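Local coordinates for protein Protease/Reverse transcriptase/ribonuclease H (Eastern chimpanzee simian foamy virus, PDB 7KSF) that combines an aspartic protease, a reverse transcriptase and a ribonuclease H in one chain, probably cleaving viral polyprotein and converting the RNA genome into DNA, at residues H149-G154 against H256-E261; K219-T224 against Q282-S287; V186-N191 against C276-P281. The protein carries 1 engineered substitution. All blocks are in the same frame, centred on the assembly; numbering follows the deposited sequence.

Contact 1 (H149-G154 against H256-E261); sequences HNIATG and HPITPE
His149 and Ile258 meet in a single isolated beta bridge, their CA atoms 4.4 Å apart, which ties the loop segment 149-154, between helices 117-129 and 171-184, to the loop between strands 243-249 and 268-270. The bridge has the parallel pattern, since His149 bonds to both neighbours of Ile258: its N donates to Pro257 O at 3.0 Å, and its O accepts from Thr259 N at 2.6 Å. The first bond is nearly straight, with 165° at the hydrogen. Ile258 CA also brings its hydrogen to His149 O.

The rings of His149 and His256 meet beside the bridge, planes 62° apart, in a geometry that is neither a stack nor edge-to-face. NE2 of His149 arrives in the plane of the His256 ring, at its edge, 3.3 Å from CD2. CG of His149 lies anti to its own carbonyl carbon (chi1 -62°), beside the backbone N, and Pro257 O, which that N-H bonds, also lies at the edge of the His149 ring, near its plane and nearest CD2. NE2 of His256, next to CD2 in the ring, has a weak hydrogen bond to Asp294 OD1, and Phe291 meets the same ring almost perpendicularly.

Apolar contact is lighter. Ile151 and Ile258 cross obliquely and touch by their CD1 methyls at 4.1 Å. Leu290 of helix 287-299 touches Ile151 and His149 alike, so both lean on that helix.

At the more exposed end, Asn150 and Thr259 run side by side, pointing the same way. Thr259 puts OG1 anti to its backbone N and CG2 between N and the carbonyl carbon. That methyl sits 3.3 Å from Asn150 OD1 and just as close to His149 O.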
loop_
_atom_site.group_PDB
_atom_site.type_symbol
_atom_site.label_atom_id
_atom_site.label_comp_id
_atom_site.label_asym_id
_atom_site.label_seq_id
_atom_site.Cartn_x
_atom_site.Cartn_y
_atom_site.Cartn_z
ATOM N N HIS A 149 23.185 -18.263 5.804
ATOM C CA HIS A 149 22.200 -18.972 6.606
ATOM C C HIS A 149 22.129 -20.445 6.223
ATOM O O HIS A 149 22.348 -20.821 5.068
ATOM C CB HIS A 149 20.817 -18.338 6.443
ATOM C CG HIS A 149 20.740 -16.914 6.901
ATOM N ND1 HIS A 149 19.927 -16.511 7.936
ATOM C CD2 HIS A 149 21.369 -15.800 6.459
ATOM C CE1 HIS A 149 20.059 -15.209 8.117
ATOM N NE2 HIS A 149 20.930 -14.752 7.234
ATOM N N ASN A 150 21.813 -21.276 7.207
ATOM C CA ASN A 150 21.554 -22.695 7.001
ATOM C C ASN A 150 20.064 -22.931 7.196
ATOM O O ASN A 150 19.545 -22.758 8.305
ATOM C CB ASN A 150 22.374 -23.556 7.961
ATOM C CG ASN A 150 22.289 -25.035 7.633
ATOM O OD1 ASN A 150 23.057 -25.547 6.822
ATOM N ND2 ASN A 150 21.350 -25.729 8.269
ATOM N N ILE A 151 19.380 -23.303 6.120
ATOM C CA ILE A 151 17.946 -23.544 6.156
ATOM C C ILE A 151 17.629 -25.025 5.961
ATOM O O ILE A 151 16.510 -25.378 5.593
ATOM C CB ILE A 151 17.209 -22.679 5.120
ATOM C CG1 ILE A 151 17.647 -23.055 3.705
ATOM C CG2 ILE A 151 17.479 -21.210 5.375
ATOM C CD1 ILE A 151 16.877 -22.339 2.617
ATOM N N ALA A 152 18.605 -25.899 6.198
ATOM C CA ALA A 152 18.412 -27.337 6.018
ATOM C C ALA A 152 18.039 -28.018 7.329
ATOM O O ALA A 152 18.598 -29.051 7.692
ATOM C CB ALA A 152 19.667 -27.961 5.421
ATOM N N THR A 153 17.092 -27.425 8.051
ATOM C CA THR A 153 16.597 -27.984 9.300
ATOM C C THR A 153 15.492 -28.991 9.017
ATOM O O THR A 153 14.631 -28.766 8.158
ATOM C CB THR A 153 16.070 -26.880 10.222
ATOM O OG1 THR A 153 15.012 -26.170 9.564
ATOM C CG2 THR A 153 17.185 -25.904 10.574
ATOM N N GLY A 154 15.524 -30.107 9.742
ATOM C CA GLY A 154 14.580 -31.185 9.533
ATOM C C GLY A 154 15.227 -32.358 8.830
ATOM O O GLY A 154 15.835 -32.195 7.768
ATOM N N HIS A 256 20.239 -11.805 1.642
ATOM C CA HIS A 256 20.838 -12.748 2.578
ATOM C C HIS A 256 21.182 -14.042 1.860
ATOM O O HIS A 256 20.268 -14.739 1.398
ATOM C CB HIS A 256 19.894 -13.035 3.729
ATOM C CG HIS A 256 19.768 -11.903 4.700
ATOM N ND1 HIS A 256 19.243 -10.678 4.346
ATOM C CD2 HIS A 256 20.087 -11.812 6.014
ATOM C CE1 HIS A 256 19.251 -9.880 5.401
ATOM N NE2 HIS A 256 19.755 -10.546 6.425
ATOM N N PRO A 257 22.454 -14.407 1.741
ATOM C CA PRO A 257 22.802 -15.674 1.095
ATOM C C PRO A 257 22.628 -16.856 2.034
ATOM O O PRO A 257 22.762 -16.742 3.254
ATOM C CB PRO A 257 24.274 -15.478 0.718
ATOM C CG PRO A 257 24.795 -14.563 1.770
ATOM C CD PRO A 257 23.651 -13.644 2.139
ATOM N N ILE A 258 22.314 -18.001 1.442
ATOM C CA ILE A 258 22.174 -19.238 2.180
ATOM C C ILE A 258 23.415 -20.089 1.957
ATOM O O ILE A 258 24.205 -19.852 1.044
ATOM C CB ILE A 258 20.887 -20.003 1.793
ATOM C CG1 ILE A 258 21.023 -20.603 0.395
ATOM C CG2 ILE A 258 19.685 -19.084 1.860
ATOM C CD1 ILE A 258 19.827 -21.420 -0.032
ATOM N N THR A 259 23.593 -21.102 2.802
ATOM C CA THR A 259 24.775 -21.944 2.733
ATOM C C THR A 259 24.748 -22.806 1.469
ATOM O O THR A 259 23.681 -23.206 1.002
ATOM C CB THR A 259 24.872 -22.836 3.969
ATOM O OG1 THR A 259 26.049 -23.651 3.882
ATOM C CG2 THR A 259 23.654 -23.733 4.081
ATOM N N PRO A 260 26.061 -22.919 0.957
ATOM C CA PRO A 260 26.108 -23.724 -0.276
ATOM C C PRO A 260 25.463 -25.094 -0.139
ATOM O O PRO A 260 24.999 -25.652 -1.140
ATOM C CB PRO A 260 27.612 -23.825 -0.559
ATOM C CG PRO A 260 28.190 -22.593 0.074
ATOM C CD PRO A 260 27.389 -22.393 1.324
ATOM N N GLU A 261 25.412 -25.653 1.071
ATOM C CA GLU A 261 24.768 -26.948 1.253
ATOM C C GLU A 261 23.257 -26.862 1.063
ATOM O O GLU A 261 22.634 -27.843 0.641
ATOM C CB GLU A 261 25.100 -27.507 2.637
ATOM C CG GLU A 261 24.580 -28.917 2.881
ATOM C CD GLU A 261 24.988 -29.458 4.237
ATOM O OE1 GLU A 261 25.668 -28.730 4.989
ATOM O OE2 GLU A 261 24.627 -30.615 4.548
#

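Contact 2 (K219-T224 against Q282-S287); sequences KTIPLT and QGFLNS
Ile221 presents a methyl to a carboxamide: its CG2 lies 3.6 Å from Asn286 ND2, while the OD1 of the same amide faces CD2 of Leu223 at 3.9 Å. Both ends of a polar group thus rest on aliphatic carbon, and the contact is made by packing throughout. The Asn286 side chain runs at a slant to those of Ile221 and Leu223.

Ile221, buried, does most of the remaining work. Its two branches divide the partners, CG2 going to Leu285 CD2, a methyl whose exact placement is doubtful, as well as to the amide, and CG1 to Phe284 CZ at 4.1 Å. Ile221 and Leu285 slide past each other in opposite directions, whereas Ile221 and Phe284 cross at about a right angle. Leu223, at the centre of an inverse gamma turn, reaches back with CD2 to Leu285 CG at 4.1 Å, again roughly perpendicular.

Gln282 and Gly283 complete the Leu-Pro-Gln-Gly sequence characteristic of reverse transcriptases, and Gly283 takes a positive phi (90°) as the chain turns into Phe284. Asn218 of helix 215-218 bonds through ND2 to Gly283 O and is touched by Phe284 and Leu285. The contact therefore lies between that helix, from which 219-224 emerges, and the start of helix 287-299, with strand 273-277 earlier in the chain.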
loop_
_atom_site.group_PDB
_atom_site.type_symbol
_atom_site.label_atom_id
_atom_site.label_comp_id
_atom_site.label_asym_id
_atom_site.label_seq_id
_atom_site.Cartn_x
_atom_site.Cartn_y
_atom_site.Cartn_z
ATOM N N LYS A 219 6.140 -27.082 5.529
ATOM C CA LYS A 219 5.657 -28.134 6.418
ATOM C C LYS A 219 6.795 -29.012 6.926
ATOM O O LYS A 219 6.659 -29.636 7.984
ATOM C CB LYS A 219 4.614 -28.995 5.702
ATOM C CG LYS A 219 5.214 -29.984 4.714
ATOM C CD LYS A 219 4.138 -30.742 3.951
ATOM C CE LYS A 219 4.757 -31.732 2.977
ATOM N NZ LYS A 219 3.726 -32.426 2.158
ATOM N N THR A 220 7.908 -29.066 6.193
ATOM C CA THR A 220 9.063 -29.851 6.613
ATOM C C THR A 220 9.934 -29.074 7.591
ATOM O O THR A 220 10.283 -29.579 8.662
ATOM C CB THR A 220 9.882 -30.264 5.390
ATOM O OG1 THR A 220 9.189 -31.289 4.666
ATOM C CG2 THR A 220 11.252 -30.775 5.811
ATOM N N ILE A 221 10.285 -27.843 7.206
ATOM C CA ILE A 221 11.147 -26.963 8.051
ATOM C C ILE A 221 10.368 -26.562 9.313
ATOM O O ILE A 221 9.285 -25.964 9.170
ATOM C CB ILE A 221 11.617 -25.728 7.255
ATOM C CG1 ILE A 221 12.847 -26.038 6.400
ATOM C CG2 ILE A 221 11.857 -24.547 8.185
ATOM C CD1 ILE A 221 12.615 -27.105 5.358
ATOM N N PRO A 222 10.871 -26.868 10.530
ATOM C CA PRO A 222 10.179 -26.506 11.769
ATOM C C PRO A 222 10.448 -25.041 12.143
ATOM O O PRO A 222 11.445 -24.500 11.696
ATOM C CB PRO A 222 10.833 -27.439 12.797
ATOM C CG PRO A 222 12.248 -27.601 12.289
ATOM C CD PRO A 222 12.126 -27.584 10.781
ATOM N N LEU A 223 9.560 -24.444 12.944
ATOM C CA LEU A 223 9.713 -23.028 13.374
ATOM C C LEU A 223 10.782 -22.945 14.470
ATOM O O LEU A 223 10.411 -22.999 15.660
ATOM C CB LEU A 223 8.362 -22.511 13.880
ATOM C CG LEU A 223 7.478 -21.846 12.826
ATOM C CD1 LEU A 223 6.386 -21.015 13.482
ATOM C CD2 LEU A 223 8.310 -20.987 11.886
ATOM N N THR A 224 12.051 -22.821 14.071
ATOM C CA THR A 224 13.178 -22.733 15.040
ATOM C C THR A 224 13.996 -21.468 14.759
ATOM O O THR A 224 15.133 -21.600 14.264
ATOM C CB THR A 224 14.052 -23.994 14.988
ATOM O OG1 THR A 224 14.946 -23.864 13.882
ATOM C CG2 THR A 224 13.247 -25.265 14.849
ATOM N N GLN A 282 11.519 -15.634 -1.450
ATOM C CA GLN A 282 10.241 -15.192 -0.911
ATOM C C GLN A 282 9.236 -16.334 -0.934
ATOM O O GLN A 282 9.237 -17.169 -1.843
ATOM C CB GLN A 282 9.707 -14.000 -1.705
ATOM C CG GLN A 282 9.628 -14.232 -3.204
ATOM C CD GLN A 282 9.392 -12.948 -3.979
ATOM O OE1 GLN A 282 9.353 -11.860 -3.404
ATOM N NE2 GLN A 282 9.238 -13.069 -5.291
ATOM N N GLY A 283 8.382 -16.453 0.026
ATOM C CA GLY A 283 7.471 -17.558 0.219
ATOM C C GLY A 283 8.023 -18.688 1.061
ATOM O O GLY A 283 7.280 -19.626 1.375
ATOM N N PHE A 284 9.304 -18.632 1.425
ATOM C CA PHE A 284 9.922 -19.616 2.299
ATOM C C PHE A 284 9.466 -19.403 3.743
ATOM O O PHE A 284 8.964 -18.336 4.111
ATOM C CB PHE A 284 11.449 -19.533 2.199
ATOM C CG PHE A 284 12.177 -20.557 3.027
ATOM C CD1 PHE A 284 12.816 -20.191 4.203
ATOM C CD2 PHE A 284 12.220 -21.883 2.635
ATOM C CE1 PHE A 284 13.483 -21.130 4.967
ATOM C CE2 PHE A 284 12.888 -22.827 3.394
ATOM C CZ PHE A 284 13.522 -22.450 4.562
ATOM N N LEU A 285 9.648 -20.439 4.564
ATOM C CA LEU A 285 9.112 -20.416 5.920
ATOM C C LEU A 285 9.858 -19.420 6.805
ATOM O O LEU A 285 9.237 -18.606 7.494
ATOM C CB LEU A 285 9.164 -21.818 6.527
ATOM C CG LEU A 285 8.444 -21.992 7.864
ATOM C CD1 LEU A 285 6.982 -21.580 7.747
ATOM C CD2 LEU A 285 8.560 -23.422 8.364
ATOM N N ASN A 286 11.190 -19.472 6.797
ATOM C CA ASN A 286 12.002 -18.679 7.711
ATOM C C ASN A 286 12.605 -17.432 7.073
ATOM O O ASN A 286 13.308 -16.685 7.761
ATOM C CB ASN A 286 13.123 -19.537 8.298
ATOM C CG ASN A 286 12.612 -20.581 9.261
ATOM O OD1 ASN A 286 11.493 -20.481 9.763
ATOM N ND2 ASN A 286 13.429 -21.593 9.528
ATOM N N SER A 287 12.359 -17.191 5.786
ATOM C CA SER A 287 12.928 -16.012 5.133
ATOM C C SER A 287 12.472 -14.702 5.764
ATOM O O SER A 287 13.330 -13.843 6.026
ATOM C CB SER A 287 12.619 -16.051 3.635
ATOM O OG SER A 287 13.402 -17.027 2.976
#

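Contact 3 (V186-N191 against C276-P281); sequences VLTPQN and CWTRLP
Three backbone hydrogen bonds join Val186 and Thr188 to Thr278 and Cys276. Just beyond the strands, Thr278 N donates to Val186 O at 2.7 Å, nearly straight at 168°. Thr188 N donates a hydrogen bond to Cys276 O, and Cys276 N donates one to Thr188 O; each of these two spans 2.8 Å, the second being the more bent (139°). Thr278 OG1, near Val186 O, has its hydrogen bond with Gly185 O.

Thr188 and Cys276 thus form an antiparallel hydrogen-bonded pair, and Leu187 with Trp277 the non-hydrogen-bonded pair next to it. Strand 187-189 is an outer strand of a three-stranded antiparallel sheet with 273-277 in the middle, in a part of the polymerase that probably corresponds to the fingers of related reverse transcriptases.

On the Leu187 and Trp277 side, Leu187 CD2 makes a CH-pi contact over the indole face, 3.8 Å from the centroid of the five-membered ring. Pro281 CB lies over the opposite face, so the indole is held between the leucine methyl and the proline. The Val186 CG1 methyl lies 3.8 Å from Trp277 CZ3 and also touches Arg279 CG, the Val186 and Arg279 side chains crossing at about a right angle. Leu187 rests in turn on Ile178, Leu181 and Leu182 of helix 171-184.

On the other face of the sheet, Thr188 CG2 packs on Cys276 CB, and farther along Cys276 SG lies 3.8 Å from Gln190 CB.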
loop_
_atom_site.group_PDB
_atom_site.type_symbol
_atom_site.label_atom_id
_atom_site.label_comp_id
_atom_site.label_asym_id
_atom_site.label_seq_id
_atom_site.Cartn_x
_atom_site.Cartn_y
_atom_site.Cartn_z
ATOM N N VAL A 186 22.162 -14.604 -7.996
ATOM C CA VAL A 186 21.106 -14.952 -7.055
ATOM C C VAL A 186 20.574 -16.348 -7.349
ATOM O O VAL A 186 20.225 -17.096 -6.430
ATOM C CB VAL A 186 19.990 -13.890 -7.100
ATOM C CG1 VAL A 186 18.992 -14.113 -5.975
ATOM C CG2 VAL A 186 20.594 -12.500 -7.018
ATOM N N LEU A 187 20.517 -16.725 -8.623
ATOM C CA LEU A 187 20.131 -18.065 -9.035
ATOM C C LEU A 187 21.338 -18.800 -9.595
ATOM O O LEU A 187 22.139 -18.226 -10.339
ATOM C CB LEU A 187 19.028 -18.027 -10.090
ATOM C CG LEU A 187 17.668 -17.544 -9.604
ATOM C CD1 LEU A 187 16.697 -17.552 -10.759
ATOM C CD2 LEU A 187 17.167 -18.425 -8.474
ATOM N N THR A 188 21.457 -20.076 -9.240
ATOM C CA THR A 188 22.523 -20.915 -9.743
ATOM C C THR A 188 21.940 -22.160 -10.396
ATOM O O THR A 188 21.026 -22.783 -9.844
ATOM C CB THR A 188 23.491 -21.333 -8.629
ATOM O OG1 THR A 188 24.315 -22.407 -9.090
ATOM C CG2 THR A 188 22.725 -21.769 -7.388
ATOM N N PRO A 189 22.438 -22.542 -11.569
ATOM C CA PRO A 189 21.956 -23.770 -12.218
ATOM C C PRO A 189 22.482 -24.998 -11.486
ATOM O O PRO A 189 23.689 -25.236 -11.436
ATOM C CB PRO A 189 22.518 -23.666 -13.638
ATOM C CG PRO A 189 23.731 -22.808 -13.495
ATOM C CD PRO A 189 23.435 -21.833 -12.388
ATOM N N GLN A 190 21.562 -25.772 -10.911
ATOM C CA GLN A 190 21.940 -26.943 -10.131
ATOM C C GLN A 190 20.729 -27.848 -9.977
ATOM O O GLN A 190 19.664 -27.398 -9.543
ATOM C CB GLN A 190 22.488 -26.529 -8.759
ATOM C CG GLN A 190 22.832 -27.688 -7.835
ATOM C CD GLN A 190 23.444 -27.232 -6.522
ATOM O OE1 GLN A 190 24.038 -26.156 -6.437
ATOM N NE2 GLN A 190 23.295 -28.051 -5.489
ATOM N N ASN A 191 20.893 -29.117 -10.346
ATOM C CA ASN A 191 19.864 -30.112 -10.099
ATOM C C ASN A 191 19.724 -30.365 -8.605
ATOM O O ASN A 191 20.618 -30.064 -7.807
ATOM C CB ASN A 191 20.193 -31.419 -10.818
ATOM C CG ASN A 191 20.152 -31.282 -12.319
ATOM O OD1 ASN A 191 20.421 -30.214 -12.867
ATOM N ND2 ASN A 191 19.808 -32.369 -12.996
ATOM N N CYS A 276 18.568 -23.092 -8.649
ATOM C CA CYS A 276 18.585 -23.042 -7.195
ATOM C C CYS A 276 18.867 -21.618 -6.737
ATOM O O CYS A 276 19.430 -20.804 -7.474
ATOM C CB CYS A 276 19.626 -24.006 -6.610
ATOM S SG CYS A 276 19.246 -25.750 -6.871
ATOM N N TRP A 277 18.469 -21.327 -5.501
ATOM C CA TRP A 277 18.600 -19.992 -4.932
ATOM C C TRP A 277 19.895 -19.872 -4.142
ATOM O O TRP A 277 20.179 -20.699 -3.270
ATOM C CB TRP A 277 17.410 -19.665 -4.028
ATOM C CG TRP A 277 16.159 -19.345 -4.769
ATOM C CD1 TRP A 277 15.205 -20.225 -5.183
ATOM C CD2 TRP A 277 15.716 -18.048 -5.180
ATOM N NE1 TRP A 277 14.195 -19.557 -5.831
ATOM C CE2 TRP A 277 14.486 -18.218 -5.843
ATOM C CE3 TRP A 277 16.242 -16.758 -5.054
ATOM C CZ2 TRP A 277 13.771 -17.148 -6.376
ATOM C CZ3 TRP A 277 15.532 -15.698 -5.585
ATOM C CH2 TRP A 277 14.310 -15.900 -6.237
ATOM N N THR A 278 20.675 -18.836 -4.453
ATOM C CA THR A 278 21.834 -18.496 -3.637
ATOM C C THR A 278 21.426 -17.739 -2.380
ATOM O O THR A 278 22.068 -17.886 -1.332
ATOM C CB THR A 278 22.824 -17.660 -4.455
ATOM O OG1 THR A 278 23.250 -18.409 -5.599
ATOM C CG2 THR A 278 24.040 -17.286 -3.621
ATOM N N ARG A 279 20.364 -16.952 -2.460
ATOM C CA ARG A 279 19.896 -16.122 -1.364
ATOM C C ARG A 279 18.569 -16.656 -0.835
ATOM O O ARG A 279 18.008 -17.624 -1.355
ATOM C CB ARG A 279 19.759 -14.671 -1.824
ATOM C CG ARG A 279 20.841 -14.233 -2.795
ATOM C CD ARG A 279 22.196 -14.131 -2.119
ATOM N NE ARG A 279 23.190 -13.505 -2.986
ATOM C CZ ARG A 279 23.307 -12.192 -3.157
ATOM N NH1 ARG A 279 22.485 -11.369 -2.527
ATOM N NH2 ARG A 279 24.240 -11.707 -3.963
ATOM N N LEU A 280 18.068 -16.014 0.211
ATOM C CA LEU A 280 16.774 -16.396 0.759
ATOM C C LEU A 280 15.679 -16.111 -0.266
ATOM O O LEU A 280 15.671 -15.041 -0.884
ATOM C CB LEU A 280 16.480 -15.637 2.053
ATOM C CG LEU A 280 17.349 -15.881 3.288
ATOM C CD1 LEU A 280 16.974 -14.883 4.367
ATOM C CD2 LEU A 280 17.185 -17.302 3.799
ATOM N N PRO A 281 14.751 -17.042 -0.479
ATOM C CA PRO A 281 13.652 -16.791 -1.417
ATOM C C PRO A 281 12.370 -16.352 -0.724
ATOM O O PRO A 281 12.155 -16.644 0.456
ATOM C CB PRO A 281 13.480 -18.146 -2.112
ATOM C CG PRO A 281 14.071 -19.173 -1.134
ATOM C CD PRO A 281 14.757 -18.436 -0.011
#

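How the contacts relate
Contact 3 is the most buried of the three and the most regular, a strand pair with hydrogen bonds and aromatic packing. Contacts 1 and 2 are both partly buried; contact 1 has just one bridge, and contact 2 is held by van der Waals packing, with an amide among aliphatic groups. Backbone hydrogen bonds join contacts 1 and 3, Ile258 N to Thr278 O and Leu280 N to His256 O, placing 256-261 between 149-154 and 276-281. The run 276-287 serves contacts 3 and 2 in succession, with Ser287 OG on Pro281 O at the junction. Contacts 1 and 2 meet by packing, Ile151 on Phe284 and Thr153 on Pro222, and both lie near helix 287-299.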